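Local coordinates for protein exopolyphosphatase (PDB 1T6C) that probably hydrolyses phosphoanhydride bonds, as a member of the Ppx/GppA exopolyphosphatase and guanosine pentaphosphate phosphohydrolase family, and binds a calcium ion, at residues A[28-31]-A[36-39]; A[84-89]-A[306-311]. One frame throughout, in Å; residues are numbered along the deposited sequence.

From the N terminus the chain runs through strand 12-19 and then into strand 23-32. Contact 1 closes first, when the chain turns back tightly and strand 35-45 pairs with strand 23-32 as a hairpin at the edge of the five-stranded sheet. Contact 2 opens later, at strand 84-89, on the other side of strand 12-19 in the same sheet. It closes only after more than 200 residues, when helix 300-313 returns near the C terminus. The two are therefore in series and neither nests in the other. Helix 300-313 joins them in space: Val306 and Val309 pack on Leu36, and Val309 also touches Ile31. The centres of contact 1 and contact 2 are about 12 Å apart.

Contact 1. Residues A[28-31]-A[36-39]; sequences IAQI and LSII
Ala29 and Ile38 face each other as a non-hydrogen-bonded pair of an antiparallel hairpin, with the Ala29 CB 3.9 Å from Ile38 CD1 in the one isoleucine conformer described. Leu36 closes on the same alanine, its CD2 3.6 Å from Ala29 CB. The two branches reach the small methyl of Ala29 from directions about at right angles. Leu36 has an unusual first torsion, chi1 -100°, and its CD2 branch leans back toward strand 28-31. Ile31 is on this face too, its CD1 close to the backbone N of Leu36. Helix 300-313 covers the face, with Leu305 on Ala29 and Ile38.

Gln30 and Ser37 form the hydrogen-bonded pair between the non-hydrogen-bonded pairs Ala29-Ile38 and Ile31-Leu36. Gln30 N donates to Ser37 O (2.8 Å), and Ser37 N returns a bond to Gln30 O (2.9 Å). Their side chains are on the other face. Gln30 CG sits between its own N and carbonyl carbon, chi1 62°, and there meets Ile39 CG2 at 3.9 Å, the two side chains crossing at about a right angle. Beyond CG the glutamine is extended. One water joins the polar ends: it donates to Gln30 OE1 and accepts from Ser37 OG at 2.6 Å, in the serine conformer described.

Ile39 N donates to Ile28 O (2.9 Å). Ile39 CG1 also packs on Ile28 CG2.

The chemistry is two-sided: the Ala29 face is apolar and packs against helix 300-313, with Ala29 and Leu36 buried, while the Gln30 face mixes aliphatic packing with a water bridge.

Contact 2. Residues A[84-89]-A[306-311]; sequences RVKAVA and VSEVLK
Arg84 reaches from strand 84-89 to Glu308 on helix 300-313. Its CB is 3.6 Å from Glu308 OE1. The chain then runs out through CG, and CD passes 3.7 Å from the backbone Glu308 O. A bend at chi3, 65°, turns the guanidinium back to the carboxylate. NE donates to Glu308 OE1 at 2.8 Å, on its anti side, and NH2 donates to the same oxygen at 3.0 Å, on its syn side. The grip is side-on, and the two flat groups are only 17° apart. NH2 also meets Lys311 CB, which lies over one face of the guanidinium. NH1 pairs with Glu312.

Glu308 OE2 takes a weak bond from Lys311 NZ, and Lys86 CB packs against it at 3.6 Å. The Lys86 amine itself leads away to Glu115. The buried carboxylate is thus probably stabilised as an anion. A leucine in place of Arg84 would probably leave Glu308 OE1 without its two donors and take from Glu312 its salt bridge to NH1.

The result is a salt-bridge network of Arg84, Glu308 and Lys311, which ties a C-terminal helix across the sheet of an actin-like alpha/beta fold.

Contact 1. Residues A[28-31]-A[36-39]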
loop_
_atom_site.group_PDB
_atom_site.type_symbol
_atom_site.label_atom_id
_atom_site.label_comp_id
_atom_site.label_asym_id
_atom_site.label_seq_id
_atom_site.Cartn_x
_atom_site.Cartn_y
_atom_site.Cartn_z
ATOM N N ILE A 28 14.296 0.381 8.121
ATOM C CA ILE A 28 15.734 0.159 7.988
ATOM C C ILE A 28 15.925 -1.326 7.775
ATOM O O ILE A 28 15.337 -2.130 8.505
ATOM C CB ILE A 28 16.546 0.620 9.206
ATOM C CG1 ILE A 28 16.318 2.110 9.518
ATOM C CG2 ILE A 28 18.022 0.363 8.965
ATOM C CD1 ILE A 28 17.125 2.657 10.683
ATOM N N ALA A 29 16.743 -1.685 6.787
ATOM C CA ALA A 29 17.010 -3.082 6.478
ATOM C C ALA A 29 18.515 -3.279 6.389
ATOM O O ALA A 29 19.261 -2.332 6.125
ATOM C CB ALA A 29 16.359 -3.458 5.222
ATOM N N GLN A 30 18.949 -4.508 6.628
ATOM C CA GLN A 30 20.318 -4.915 6.268
ATOM C C GLN A 30 20.273 -5.801 5.049
ATOM O O GLN A 30 19.328 -6.554 4.866
ATOM C CB GLN A 30 20.996 -5.625 7.443
ATOM C CG GLN A 30 20.362 -6.893 7.896
ATOM C CD GLN A 30 21.357 -7.864 8.572
ATOM O OE1 GLN A 30 21.359 -9.087 8.280
ATOM N NE2 GLN A 30 22.186 -7.327 9.468
ATOM N N ILE A 31 21.288 -5.691 4.194
ATOM C CA ILE A 31 21.452 -6.614 3.102
ATOM C C ILE A 31 22.728 -7.422 3.379
ATOM O O ILE A 31 23.785 -6.848 3.604
ATOM C CB ILE A 31 21.480 -5.893 1.730
ATOM C CG1 ILE A 31 21.734 -6.892 0.598
ATOM C CG2 ILE A 31 22.504 -4.850 1.694
ATOM C CD1 ILE A 31 20.481 -7.546 0.028
ATOM N N LEU A 36 17.745 -9.315 2.126
ATOM C CA LEU A 36 17.239 -8.152 2.857
ATOM C C LEU A 36 16.466 -8.588 4.095
ATOM O O LEU A 36 15.517 -9.382 3.987
ATOM C CB LEU A 36 16.265 -7.380 1.973
ATOM C CG LEU A 36 16.648 -6.125 1.225
ATOM C CD1 LEU A 36 15.387 -5.639 0.512
ATOM C CD2 LEU A 36 17.201 -5.054 2.108
ATOM N N SER A 37 16.848 -8.080 5.264
ATOM C CA SER A 37 16.091 -8.303 6.485
ATOM C C SER A 37 15.807 -6.958 7.116
ATOM O O SER A 37 16.717 -6.124 7.203
ATOM C CB SER A 37 16.921 -9.132 7.465
ATOM O OG SER A 37 17.365 -10.352 6.887
ATOM N N ILE A 38 14.572 -6.760 7.570
ATOM C CA ILE A 38 14.179 -5.515 8.206
ATOM C C ILE A 38 14.636 -5.555 9.649
ATOM O O ILE A 38 14.320 -6.494 10.371
ATOM C CB ILE A 38 12.618 -5.368 8.167
ATOM C CG1 ILE A 38 12.054 -5.652 6.763
ATOM C CG2 ILE A 38 12.211 -4.005 8.671
ATOM C CD1 ILE A 38 12.763 -4.952 5.640
ATOM N N ILE A 39 15.350 -4.523 10.075
ATOM C CA ILE A 39 15.897 -4.443 11.427
ATOM C C ILE A 39 15.340 -3.316 12.289
ATOM O O ILE A 39 15.516 -3.313 13.500
ATOM C CB ILE A 39 17.437 -4.385 11.367
ATOM C CG1 ILE A 39 17.921 -3.124 10.638
ATOM C CG2 ILE A 39 17.968 -5.651 10.670
ATOM C CD1 ILE A 39 19.379 -2.874 10.786
HETATM O O HOH W 1 19.778 -10.046 5.849
#

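Contact 2. Residues A[84-89]-A[306-311]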
loop_
_atom_site.group_PDB
_atom_site.type_symbol
_atom_site.label_atom_id
_atom_site.label_comp_id
_atom_site.label_asym_id
_atom_site.label_seq_id
_atom_site.Cartn_x
_atom_site.Cartn_y
_atom_site.Cartn_z
ATOM N N ARG A 84 22.486 4.006 2.567
ATOM C CA ARG A 84 21.623 4.485 1.481
ATOM C C ARG A 84 20.240 4.732 2.042
ATOM O O ARG A 84 19.685 3.834 2.676
ATOM C CB ARG A 84 21.527 3.487 0.329
ATOM C CG ARG A 84 22.866 3.074 -0.277
ATOM C CD ARG A 84 22.730 2.179 -1.510
ATOM N NE ARG A 84 22.086 2.940 -2.571
ATOM C CZ ARG A 84 22.702 3.556 -3.597
ATOM N NH1 ARG A 84 24.009 3.463 -3.804
ATOM N NH2 ARG A 84 21.968 4.246 -4.453
ATOM N N VAL A 85 19.731 5.936 1.807
ATOM C CA VAL A 85 18.436 6.397 2.310
ATOM C C VAL A 85 17.666 7.015 1.148
ATOM O O VAL A 85 18.217 7.846 0.403
ATOM C CB VAL A 85 18.606 7.475 3.367
ATOM C CG1 VAL A 85 17.245 7.998 3.817
ATOM C CG2 VAL A 85 19.417 6.971 4.510
ATOM N N LYS A 86 16.394 6.635 1.001
ATOM C CA LYS A 86 15.507 7.210 0.002
ATOM C C LYS A 86 14.215 7.599 0.713
ATOM O O LYS A 86 13.604 6.785 1.412
ATOM C CB LYS A 86 15.211 6.240 -1.137
ATOM C CG LYS A 86 14.209 6.703 -2.158
ATOM C CD LYS A 86 14.750 7.832 -3.006
ATOM C CE LYS A 86 13.681 8.486 -3.832
ATOM N NZ LYS A 86 14.305 9.429 -4.817
ATOM N N ALA A 87 13.842 8.850 0.585
ATOM C CA ALA A 87 12.607 9.360 1.206
ATOM C C ALA A 87 11.643 9.821 0.135
ATOM O O ALA A 87 12.035 10.507 -0.836
ATOM C CB ALA A 87 12.925 10.473 2.122
ATOM N N VAL A 88 10.383 9.426 0.291
ATOM C CA VAL A 88 9.345 9.741 -0.689
ATOM C C VAL A 88 8.125 10.319 -0.001
ATOM O O VAL A 88 7.881 10.039 1.178
ATOM C CB VAL A 88 8.943 8.513 -1.571
ATOM C CG1 VAL A 88 10.111 7.943 -2.343
ATOM C CG2 VAL A 88 8.295 7.421 -0.741
ATOM N N ALA A 89 7.362 11.084 -0.756
ATOM C CA ALA A 89 6.070 11.590 -0.306
ATOM C C ALA A 89 5.036 11.240 -1.368
ATOM O O ALA A 89 5.351 11.237 -2.545
ATOM C CB ALA A 89 6.135 13.068 -0.064
ATOM N N VAL A 306 14.519 -2.360 -1.849
ATOM C CA VAL A 306 14.988 -3.209 -2.931
ATOM C C VAL A 306 15.658 -2.347 -4.005
ATOM O O VAL A 306 16.718 -2.696 -4.525
ATOM C CB VAL A 306 13.846 -4.060 -3.538
ATOM C CG1 VAL A 306 14.343 -4.783 -4.774
ATOM C CG2 VAL A 306 13.319 -5.067 -2.513
ATOM N N SER A 307 15.049 -1.223 -4.335
ATOM C CA SER A 307 15.580 -0.324 -5.348
ATOM C C SER A 307 16.977 0.152 -4.963
ATOM O O SER A 307 17.865 0.218 -5.822
ATOM C CB SER A 307 14.638 0.856 -5.535
ATOM O OG SER A 307 15.175 1.802 -6.434
ATOM N N GLU A 308 17.184 0.436 -3.681
ATOM C CA GLU A 308 18.476 0.924 -3.228
ATOM C C GLU A 308 19.527 -0.152 -3.372
ATOM O O GLU A 308 20.660 0.151 -3.753
ATOM C CB GLU A 308 18.414 1.466 -1.787
ATOM C CG GLU A 308 17.771 2.845 -1.673
ATOM C CD GLU A 308 18.340 3.920 -2.625
ATOM O OE1 GLU A 308 19.581 4.104 -2.683
ATOM O OE2 GLU A 308 17.543 4.595 -3.316
ATOM N N VAL A 309 19.162 -1.399 -3.121
ATOM C CA VAL A 309 20.068 -2.534 -3.287
ATOM C C VAL A 309 20.422 -2.746 -4.758
ATOM O O VAL A 309 21.605 -2.927 -5.095
ATOM C CB VAL A 309 19.478 -3.822 -2.722
ATOM C CG1 VAL A 309 20.375 -5.045 -3.053
ATOM C CG2 VAL A 309 19.249 -3.686 -1.200
ATOM N N LEU A 310 19.425 -2.711 -5.636
ATOM C CA LEU A 310 19.703 -2.781 -7.073
ATOM C C LEU A 310 20.630 -1.649 -7.532
ATOM O O LEU A 310 21.504 -1.882 -8.350
ATOM C CB LEU A 310 18.410 -2.797 -7.910
ATOM C CG LEU A 310 17.456 -3.974 -7.676
ATOM C CD1 LEU A 310 16.110 -3.717 -8.350
ATOM C CD2 LEU A 310 18.031 -5.314 -8.142
ATOM N N LYS A 311 20.459 -0.438 -7.015
ATOM C CA LYS A 311 21.293 0.705 -7.415
ATOM C C LYS A 311 22.749 0.490 -6.998
ATOM O O LYS A 311 23.680 0.880 -7.715
ATOM C CB LYS A 311 20.800 2.001 -6.781
ATOM C CG LYS A 311 19.653 2.618 -7.499
ATOM C CD LYS A 311 19.192 3.856 -6.776
ATOM C CE LYS A 311 17.818 4.288 -7.238
ATOM N NZ LYS A 311 17.472 5.596 -6.576
#